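Local coordinates for protein uracil-DNA glycosylase (Sulfolobus tokodaii str. 7, PDB 4ZBY) that belongs to the uracil-DNA glycosylase superfamily and holds an iron-sulfur cluster together with a bound uracil, at residues D76-P88 / I99-I113. Residues are numbered along the deposited sequence; the frame is centred on the assembly and turned at random. Where two conformers were deposited one is given.
Sequences DQVFITNVVKCRP and ITACSPYLDRQIDII. With SF4 (iron/sulfur cluster), chain B; URA (uracil), chain C.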
ATOM      1  N   ASP A  76      12.084  -1.422  -7.573  1.00 17.41           N
ATOM      2  CA  ASP A  76      12.284  -0.115  -8.170  1.00 19.89           C
ATOM      3  C   ASP A  76      11.380   0.142  -9.378  1.00 20.65           C
ATOM      4  O   ASP A  76      11.351   1.266  -9.903  1.00 21.25           O
ATOM      5  CB  ASP A  76      13.759   0.065  -8.566  1.00 23.09           C
ATOM      6  CG  ASP A  76      14.670   0.136  -7.348  1.00 29.44           C
ATOM      7  OD1 ASP A  76      14.220   0.684  -6.325  1.00 30.41           O
ATOM      8  OD2 ASP A  76      15.817  -0.368  -7.409  1.00 29.80           O
ATOM      9  N   GLN A  77      10.610  -0.865  -9.803  1.00 15.55           N
ATOM     10  CA  GLN A  77       9.701  -0.658 -10.925  1.00 15.74           C
ATOM     11  C   GLN A  77       8.280  -0.407 -10.461  1.00 15.32           C
ATOM     12  O   GLN A  77       7.423  -0.108 -11.277  1.00 17.72           O
ATOM     13  CB  GLN A  77       9.692  -1.858 -11.877  1.00 13.96           C
ATOM     14  CG  GLN A  77      11.017  -2.162 -12.561  1.00 19.47           C
ATOM     15  CD  GLN A  77      11.004  -3.456 -13.336  1.00 24.79           C
ATOM     16  OE1 GLN A  77      10.988  -4.531 -12.762  1.00 24.58           O
ATOM     17  NE2 GLN A  77      11.038  -3.359 -14.660  1.00 31.65           N
ATOM     18  N   VAL A  78       8.037  -0.518  -9.155  1.00 13.50           N
ATOM     19  CA  VAL A  78       6.684  -0.283  -8.614  1.00 13.29           C
ATOM     20  C   VAL A  78       6.765   0.823  -7.578  1.00 13.50           C
ATOM     21  O   VAL A  78       7.860   1.383  -7.363  1.00 16.91           O
ATOM     22  CB  VAL A  78       6.100  -1.548  -8.000  1.00 15.05           C
ATOM     23  CG1 VAL A  78       5.995  -2.614  -9.100  1.00 17.08           C
ATOM     24  CG2 VAL A  78       6.971  -2.057  -6.839  1.00 14.27           C
ATOM     25  N   PHE A  79       5.637   1.197  -6.975  1.00 13.99           N
ATOM     26  CA  PHE A  79       5.683   2.143  -5.872  1.00 13.49           C
ATOM     27  C   PHE A  79       5.028   1.511  -4.671  1.00 13.10           C
ATOM     28  O   PHE A  79       3.965   0.894  -4.795  1.00 13.80           O
ATOM     29  CB  PHE A  79       4.998   3.477  -6.220  1.00 14.48           C
ATOM     30  CG  PHE A  79       5.289   4.567  -5.220  1.00 16.42           C
ATOM     31  CD1 PHE A  79       4.476   4.738  -4.119  1.00 14.48           C
ATOM     32  CD2 PHE A  79       6.404   5.401  -5.379  1.00 18.79           C
ATOM     33  CE1 PHE A  79       4.747   5.746  -3.173  1.00 17.15           C
ATOM     34  CE2 PHE A  79       6.695   6.395  -4.448  1.00 19.04           C
ATOM     35  CZ  PHE A  79       5.861   6.550  -3.334  1.00 17.94           C
ATOM     36  N   ILE A  80       5.678   1.631  -3.512  1.00 12.32           N
ATOM     37  CA  ILE A  80       5.211   0.934  -2.307  1.00 11.40           C
ATOM     38  C   ILE A  80       5.110   1.906  -1.142  1.00 15.38           C
ATOM     39  O   ILE A  80       6.070   2.620  -0.854  1.00 14.94           O
ATOM     40  CB  ILE A  80       6.180  -0.201  -1.907  1.00 14.40           C
ATOM     41  CG1 ILE A  80       6.277  -1.249  -3.025  1.00 16.01           C
ATOM     42  CG2 ILE A  80       5.720  -0.830  -0.582  1.00 17.84           C
ATOM     43  CD1 ILE A  80       7.412  -2.298  -2.771  1.00 21.42           C
ATOM     44  N   THR A  81       3.947   1.963  -0.516  1.00 14.67           N
ATOM     45  CA  THR A  81       3.791   2.837   0.632  1.00 14.41           C
ATOM     46  C   THR A  81       2.700   2.272   1.540  1.00 15.26           C
ATOM     47  O   THR A  81       2.325   1.112   1.401  1.00 16.48           O
ATOM     48  CB  THR A  81       3.493   4.292   0.180  1.00 15.29           C
ATOM     49  OG1 THR A  81       3.522   5.161   1.328  1.00 17.63           O
ATOM     50  CG2 THR A  81       2.155   4.403  -0.532  1.00 17.83           C
ATOM     51  N   ASN A  82       2.242   3.089   2.483  1.00 15.37           N
ATOM     52  CA  ASN A  82       1.234   2.700   3.470  1.00 15.23           C
ATOM     53  C   ASN A  82       0.264   3.838   3.695  1.00 16.54           C
ATOM     54  O   ASN A  82       0.592   4.984   3.434  1.00 16.16           O
ATOM     55  CB  ASN A  82       1.863   2.336   4.820  1.00 15.37           C
ATOM     56  CG  ASN A  82       2.759   1.112   4.749  1.00 17.63           C
ATOM     57  OD1 ASN A  82       2.286  -0.003   4.627  1.00 19.26           O
ATOM     58  ND2 ASN A  82       4.064   1.325   4.834  1.00 17.70           N
ATOM     59  N   VAL A  83      -0.918   3.528   4.226  0.60 17.37           N
ATOM     60  CA  VAL A  83      -1.900   4.570   4.497  0.60 17.87           C
ATOM     61  C   VAL A  83      -1.441   5.456   5.671  0.60 17.43           C
ATOM     62  O   VAL A  83      -1.706   6.663   5.685  0.60 16.71           O
ATOM     63  CB  VAL A  83      -3.298   3.955   4.760  0.60 19.06           C
ATOM     64  CG1 VAL A  83      -3.269   3.044   5.974  0.60 21.35           C
ATOM     65  CG2 VAL A  83      -4.355   5.041   4.912  0.60 18.69           C
ATOM     66  N   VAL A  84      -0.723   4.868   6.637  1.00 16.51           N
ATOM     67  CA  VAL A  84      -0.127   5.623   7.721  1.00 15.13           C
ATOM     68  C   VAL A  84       1.384   5.435   7.627  1.00 16.58           C
ATOM     69  O   VAL A  84       1.859   4.331   7.333  1.00 17.32           O
ATOM     70  CB  VAL A  84      -0.661   5.147   9.091  1.00 17.79           C
ATOM     71  CG1 VAL A  84       0.189   5.656  10.241  1.00 22.04           C
ATOM     72  CG2 VAL A  84      -2.108   5.634   9.240  1.00 16.67           C
ATOM     73  N   LYS A  85       2.132   6.505   7.853  1.00 14.98           N
ATOM     74  CA  LYS A  85       3.547   6.449   7.528  1.00 15.25           C
ATOM     75  C   LYS A  85       4.520   6.423   8.720  1.00 15.91           C
ATOM     76  O   LYS A  85       5.751   6.393   8.537  1.00 19.38           O
ATOM     77  CB  LYS A  85       3.854   7.593   6.557  1.00 17.89           C
ATOM     78  CG  LYS A  85       3.154   7.328   5.198  1.00 21.75           C
ATOM     79  CD  LYS A  85       2.993   8.595   4.406  1.00 23.90           C
ATOM     80  CE  LYS A  85       2.875   8.305   2.927  1.00 18.70           C
ATOM     81  NZ  LYS A  85       1.675   7.503   2.528  1.00 16.53           N
ATOM     82  N   CYS A  86       3.983   6.358   9.938  1.00 15.09           N
ATOM     83  CA  CYS A  86       4.807   6.114  11.117  1.00 19.13           C
ATOM     84  C   CYS A  86       4.324   4.878  11.854  1.00 17.86           C
ATOM     85  O   CYS A  86       3.154   4.543  11.797  1.00 19.88           O
ATOM     86  CB  CYS A  86       4.788   7.304  12.066  1.00 18.60           C
ATOM     87  SG  CYS A  86       5.513   8.758  11.244  1.00 21.21           S
ATOM     88  N   ARG A  87       5.259   4.197  12.503  1.00 19.13           N
ATOM     89  CA  ARG A  87       4.957   2.979  13.281  1.00 19.04           C
ATOM     90  C   ARG A  87       4.129   3.261  14.525  1.00 21.15           C
ATOM     91  O   ARG A  87       4.568   3.966  15.417  1.00 19.15           O
ATOM     92  CB  ARG A  87       6.262   2.297  13.704  1.00 20.22           C
ATOM     93  CG  ARG A  87       6.084   0.961  14.412  1.00 21.99           C
ATOM     94  CD  ARG A  87       7.336   0.599  15.193  1.00 28.83           C
ATOM     95  NE  ARG A  87       7.273  -0.771  15.687  1.00 40.19           N
ATOM     96  CZ  ARG A  87       8.166  -1.313  16.511  1.00 45.62           C
ATOM     97  NH1 ARG A  87       8.024  -2.570  16.902  1.00 50.26           N
ATOM     98  NH2 ARG A  87       9.199  -0.601  16.941  1.00 46.56           N
ATOM     99  N   PRO A  88       2.934   2.675  14.606  1.00 20.51           N
ATOM    100  CA  PRO A  88       2.187   2.849  15.851  1.00 23.67           C
ATOM    101  C   PRO A  88       2.876   2.093  16.967  1.00 24.35           C
ATOM    102  O   PRO A  88       3.513   1.077  16.703  1.00 23.24           O
ATOM    103  CB  PRO A  88       0.810   2.259  15.528  1.00 23.24           C
ATOM    104  CG  PRO A  88       0.709   2.351  14.021  1.00 19.95           C
ATOM    105  CD  PRO A  88       2.115   2.093  13.528  1.00 17.75           C
ATOM    106  N   ILE A  99      -5.151   7.823  10.826  1.00 26.23           N
ATOM    107  CA  ILE A  99      -5.417   7.604   9.407  1.00 26.51           C
ATOM    108  C   ILE A  99      -5.911   8.906   8.781  1.00 28.54           C
ATOM    109  O   ILE A  99      -5.471   9.287   7.697  1.00 29.23           O
ATOM    110  CB  ILE A  99      -6.431   6.476   9.201  1.00 26.99           C
ATOM    111  CG1 ILE A  99      -5.774   5.131   9.525  1.00 28.36           C
ATOM    112  CG2 ILE A  99      -6.946   6.446   7.741  1.00 27.27           C
ATOM    113  CD1 ILE A  99      -6.757   3.984   9.673  1.00 29.07           C
ATOM    114  N   THR A 100      -6.813   9.590   9.475  1.00 30.70           N
ATOM    115  CA  THR A 100      -7.324  10.876   9.008  1.00 31.40           C
ATOM    116  C   THR A 100      -6.196  11.897   8.827  1.00 31.64           C
ATOM    117  O   THR A 100      -6.163  12.627   7.832  1.00 32.84           O
ATOM    118  CB  THR A 100      -8.393  11.437   9.974  1.00 35.28           C
ATOM    119  OG1 THR A 100      -9.532  10.572   9.970  1.00 36.50           O
ATOM    120  CG2 THR A 100      -8.828  12.820   9.544  1.00 37.24           C
ATOM    121  N   ALA A 101      -5.247  11.915   9.757  1.00 28.39           N
ATOM    122  CA  ALA A 101      -4.148  12.882   9.709  1.00 28.10           C
ATOM    123  C   ALA A 101      -3.149  12.585   8.601  1.00 25.20           C
ATOM    124  O   ALA A 101      -2.629  13.498   7.960  1.00 26.04           O
ATOM    125  CB  ALA A 101      -3.424  12.932  11.049  1.00 29.71           C
ATOM    126  N   CYS A 102      -2.862  11.305   8.386  1.00 21.41           N
ATOM    127  CA  CYS A 102      -1.779  10.921   7.489  1.00 21.93           C
ATOM    128  C   CYS A 102      -2.244  10.668   6.066  1.00 20.59           C
ATOM    129  O   CYS A 102      -1.484  10.812   5.124  1.00 18.74           O
ATOM    130  CB  CYS A 102      -1.099   9.661   8.010  1.00 21.50           C
ATOM    131  SG  CYS A 102       0.541   9.380   7.302  1.00 18.97           S
ATOM    132  N   SER A 103      -3.483  10.228   5.910  1.00 19.60           N
ATOM    133  CA  SER A 103      -3.912   9.800   4.584  1.00 20.34           C
ATOM    134  C   SER A 103      -3.837  10.875   3.473  1.00 20.54           C
ATOM    135  O   SER A 103      -3.691  10.508   2.310  1.00 20.59           O
ATOM    136  CB  SER A 103      -5.326   9.210   4.649  1.00 22.05           C
ATOM    137  OG  SER A 103      -6.277  10.142   5.103  1.00 23.03           O
ATOM    138  N   PRO A 104      -3.882  12.185   3.808  1.00 20.82           N
ATOM    139  CA  PRO A 104      -3.717  13.122   2.687  1.00 22.62           C
ATOM    140  C   PRO A 104      -2.389  12.967   1.945  1.00 24.96           C
ATOM    141  O   PRO A 104      -2.323  13.312   0.757  1.00 22.32           O
ATOM    142  CB  PRO A 104      -3.806  14.490   3.359  1.00 25.36           C
ATOM    143  CG  PRO A 104      -4.735  14.260   4.514  1.00 26.95           C
ATOM    144  CD  PRO A 104      -4.341  12.885   5.025  1.00 23.14           C
ATOM    145  N   TYR A 105      -1.362  12.436   2.611  1.00 20.47           N
ATOM    146  CA  TYR A 105      -0.100  12.147   1.927  1.00 17.57           C
ATOM    147  C   TYR A 105      -0.304  11.077   0.875  1.00 17.08           C
ATOM    148  O   TYR A 105       0.180  11.211  -0.241  1.00 16.98           O
ATOM    149  CB  TYR A 105       0.977  11.676   2.911  1.00 17.91           C
ATOM    150  CG  TYR A 105       1.497  12.743   3.869  1.00 19.92           C
ATOM    151  CD1 TYR A 105       1.884  13.990   3.388  1.00 20.77           C
ATOM    152  CD2 TYR A 105       1.620  12.484   5.240  1.00 20.08           C
ATOM    153  CE1 TYR A 105       2.406  14.957   4.224  1.00 22.89           C
ATOM    154  CE2 TYR A 105       2.139  13.447   6.096  1.00 21.23           C
ATOM    155  CZ  TYR A 105       2.531  14.691   5.566  1.00 22.00           C
ATOM    156  OH  TYR A 105       3.037  15.679   6.380  1.00 25.34           O
ATOM    157  N   LEU A 106      -1.012  10.008   1.235  1.00 18.80           N
ATOM    158  CA  LEU A 106      -1.308   8.957   0.251  1.00 16.44           C
ATOM    159  C   LEU A 106      -2.154   9.489  -0.935  1.00 18.00           C
ATOM    160  O   LEU A 106      -1.874   9.175  -2.089  1.00 18.62           O
ATOM    161  CB  LEU A 106      -2.031   7.802   0.938  1.00 16.57           C
ATOM    162  CG  LEU A 106      -2.474   6.652   0.027  1.00 16.26           C
ATOM    163  CD1 LEU A 106      -1.268   6.022  -0.611  1.00 18.27           C
ATOM    164  CD2 LEU A 106      -3.262   5.617   0.827  1.00 18.04           C
ATOM    165  N   ASP A 107      -3.183  10.269  -0.625  1.00 18.48           N
ATOM    166  CA  ASP A 107      -4.005  10.937  -1.641  1.00 20.61           C
ATOM    167  C   ASP A 107      -3.100  11.682  -2.616  1.00 20.75           C
ATOM    168  O   ASP A 107      -3.273  11.606  -3.832  1.00 22.24           O
ATOM    169  CB  ASP A 107      -4.977  11.941  -1.027  1.00 24.58           C
ATOM    170  CG  ASP A 107      -6.029  11.304  -0.157  1.00 24.92           C
ATOM    171  OD1 ASP A 107      -6.242  10.081  -0.240  1.00 22.60           O
ATOM    172  OD2 ASP A 107      -6.662  12.051   0.603  1.00 26.59           O
ATOM    173  N   ARG A 108      -2.138  12.416  -2.064  1.00 21.19           N
ATOM    174  CA  ARG A 108      -1.245  13.223  -2.891  1.00 22.09           C
ATOM    175  C   ARG A 108      -0.332  12.349  -3.728  1.00 20.52           C
ATOM    176  O   ARG A 108      -0.015  12.690  -4.880  1.00 20.50           O
ATOM    177  CB  ARG A 108      -0.425  14.170  -2.017  1.00 23.23           C
ATOM    178  CG  ARG A 108      -1.279  15.281  -1.419  1.00 22.19           C
ATOM    179  CD  ARG A 108      -0.549  16.056  -0.324  1.00 25.94           C
ATOM    180  NE  ARG A 108       0.721  16.628  -0.772  1.00 24.50           N
ATOM    181  CZ  ARG A 108       1.590  17.201   0.052  1.00 25.76           C
ATOM    182  NH1 ARG A 108       1.311  17.259   1.349  1.00 24.65           N
ATOM    183  NH2 ARG A 108       2.730  17.703  -0.408  1.00 25.86           N
ATOM    184  N   GLN A 109       0.075  11.214  -3.169  1.00 18.10           N
ATOM    185  CA  GLN A 109       0.967  10.303  -3.881  1.00 15.93           C
ATOM    186  C   GLN A 109       0.218   9.653  -5.044  1.00 18.88           C
ATOM    187  O   GLN A 109       0.755   9.527  -6.170  1.00 17.81           O
ATOM    188  CB  GLN A 109       1.554   9.239  -2.925  1.00 15.10           C
ATOM    189  CG  GLN A 109       2.526   9.839  -1.940  1.00 14.05           C
ATOM    190  CD  GLN A 109       2.960   8.861  -0.857  1.00 17.49           C
ATOM    191  OE1 GLN A 109       2.134   8.117  -0.328  1.00 17.80           O
ATOM    192  NE2 GLN A 109       4.260   8.840  -0.544  1.00 15.29           N
ATOM    193  N   ILE A 110      -1.015   9.236  -4.776  1.00 16.93           N
ATOM    194  CA  ILE A 110      -1.860   8.695  -5.839  1.00 16.56           C
ATOM    195  C   ILE A 110      -2.110   9.742  -6.928  1.00 18.59           C
ATOM    196  O   ILE A 110      -2.047   9.420  -8.119  1.00 20.00           O
ATOM    197  CB  ILE A 110      -3.197   8.179  -5.281  1.00 18.66           C
ATOM    198  CG1 ILE A 110      -2.962   7.020  -4.328  1.00 18.37           C
ATOM    199  CG2 ILE A 110      -4.145   7.761  -6.423  1.00 23.81           C
ATOM    200  CD1 ILE A 110      -4.212   6.634  -3.557  1.00 19.21           C
ATOM    201  N   ASP A 111      -2.368  10.988  -6.527  1.00 19.48           N
ATOM    202  CA  ASP A 111      -2.640  12.071  -7.480  1.00 22.85           C
ATOM    203  C   ASP A 111      -1.518  12.258  -8.471  1.00 22.93           C
ATOM    204  O   ASP A 111      -1.751  12.601  -9.646  1.00 25.62           O
ATOM    205  CB  ASP A 111      -2.861  13.394  -6.737  1.00 26.52           C
ATOM    206  CG  ASP A 111      -4.245  13.515  -6.190  1.00 37.55           C
ATOM    207  OD1 ASP A 111      -5.033  12.591  -6.453  1.00 37.78           O
ATOM    208  OD2 ASP A 111      -4.555  14.531  -5.516  1.00 41.78           O
ATOM    209  N   ILE A 112      -0.296  12.037  -7.997  1.00 19.84           N
ATOM    210  CA  ILE A 112       0.880  12.251  -8.812  1.00 22.44           C
ATOM    211  C   ILE A 112       1.188  11.014  -9.643  1.00 20.89           C
ATOM    212  O   ILE A 112       1.409  11.119 -10.851  1.00 22.22           O
ATOM    213  CB  ILE A 112       2.100  12.613  -7.952  1.00 22.36           C
ATOM    214  CG1 ILE A 112       1.998  14.062  -7.450  1.00 24.78           C
ATOM    215  CG2 ILE A 112       3.394  12.402  -8.724  1.00 24.64           C
ATOM    216  CD1 ILE A 112       2.790  14.303  -6.174  1.00 23.70           C
ATOM    217  N   ILE A 113       1.207   9.851  -9.005  1.00 19.98           N
ATOM    218  CA  ILE A 113       1.562   8.634  -9.715  1.00 17.26           C
ATOM    219  C   ILE A 113       0.504   8.184 -10.736  1.00 17.28           C
ATOM    220  O   ILE A 113       0.855   7.777 -11.847  1.00 18.50           O
ATOM    221  CB  ILE A 113       1.847   7.513  -8.704  1.00 15.95           C
ATOM    222  CG1 ILE A 113       3.075   7.894  -7.865  1.00 16.77           C
ATOM    223  CG2 ILE A 113       2.141   6.217  -9.423  1.00 14.33           C
ATOM    224  CD1 ILE A 113       3.228   7.069  -6.605  1.00 17.11           C
TER
HETATM  225 FE1  SF4 B 201       1.330  11.002  11.716  1.00 23.05          FE
HETATM  226 FE2  SF4 B 201       2.747  12.579  10.098  1.00 22.47          FE
HETATM  227 FE3  SF4 B 201       3.718  10.162  10.792  1.00 20.70          FE
HETATM  228 FE4  SF4 B 201       1.640  10.347   9.134  1.00 21.04          FE
HETATM  229  S1  SF4 B 201       3.764  11.042   8.721  1.00 17.58           S
HETATM  230  S2  SF4 B 201       1.831   8.931  10.867  1.00 19.19           S
HETATM  231  S3  SF4 B 201       0.547  12.172   9.966  1.00 22.02           S
HETATM  232  S4  SF4 B 201       3.297  11.945  12.200  1.00 20.93           S
HETATM  233  N1  URA C 202       3.296  -3.799   7.256  1.00 27.42           N
HETATM  234  C2  URA C 202       2.741  -2.840   6.482  1.00 24.52           C
HETATM  235  O2  URA C 202       1.542  -2.636   6.435  1.00 22.65           O
HETATM  236  N3  URA C 202       3.591  -1.984   5.903  1.00 23.73           N
HETATM  237  C4  URA C 202       4.936  -1.991   6.014  1.00 22.81           C
HETATM  238  O4  URA C 202       5.594  -1.193   5.369  1.00 20.13           O
HETATM  239  C5  URA C 202       5.481  -3.012   6.819  1.00 24.48           C
HETATM  240  C6  URA C 202       4.657  -3.903   7.419  1.00 24.69           C
HETATM  241  O   HOH W   1      -0.544   8.490   3.968  1.00 17.97           O
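K85 turns its ammonium group in between strand 79-82 and helix 96-113, where NZ donates to Q109 OE1 at 3.0 Å, tilted 34° from the amide's carbonyl plane. NZ also bonds T81 OG1 and, nearly in line with the C=O bond, N82 O at 2.9 Å; a bend at the last torsion (chi4 63°) brings it there. One water accepts from NZ and donates to V83 O and C102 O, tying the loop after the strand to the kinked helix. P28 O accepts from Q109 NE2 and T81 OG1, holding two of the lysine's partners. Further along, I113 CD1 sits over one face of the F79 ring, 3.6 Å from its centroid, while Q109 NE2 lies at the ring edge. Toward the cluster, V84 CG2 packs on I99 CG1 at 3.7 Å. C102 SG binds iron FE4 at 2.3 Å and C86 SG binds FE3, and the K85 methylenes run past C102 SG. N82 pairs with uracil through OD1 (2.7 Å from N3) and ND2 (3.0 Å from O4). Four oxygens thus share three N-H of the buried ammonium, so not every bond can be full at once; they would favour its charged form and link the uracil-binding strand to the cluster-binding helix.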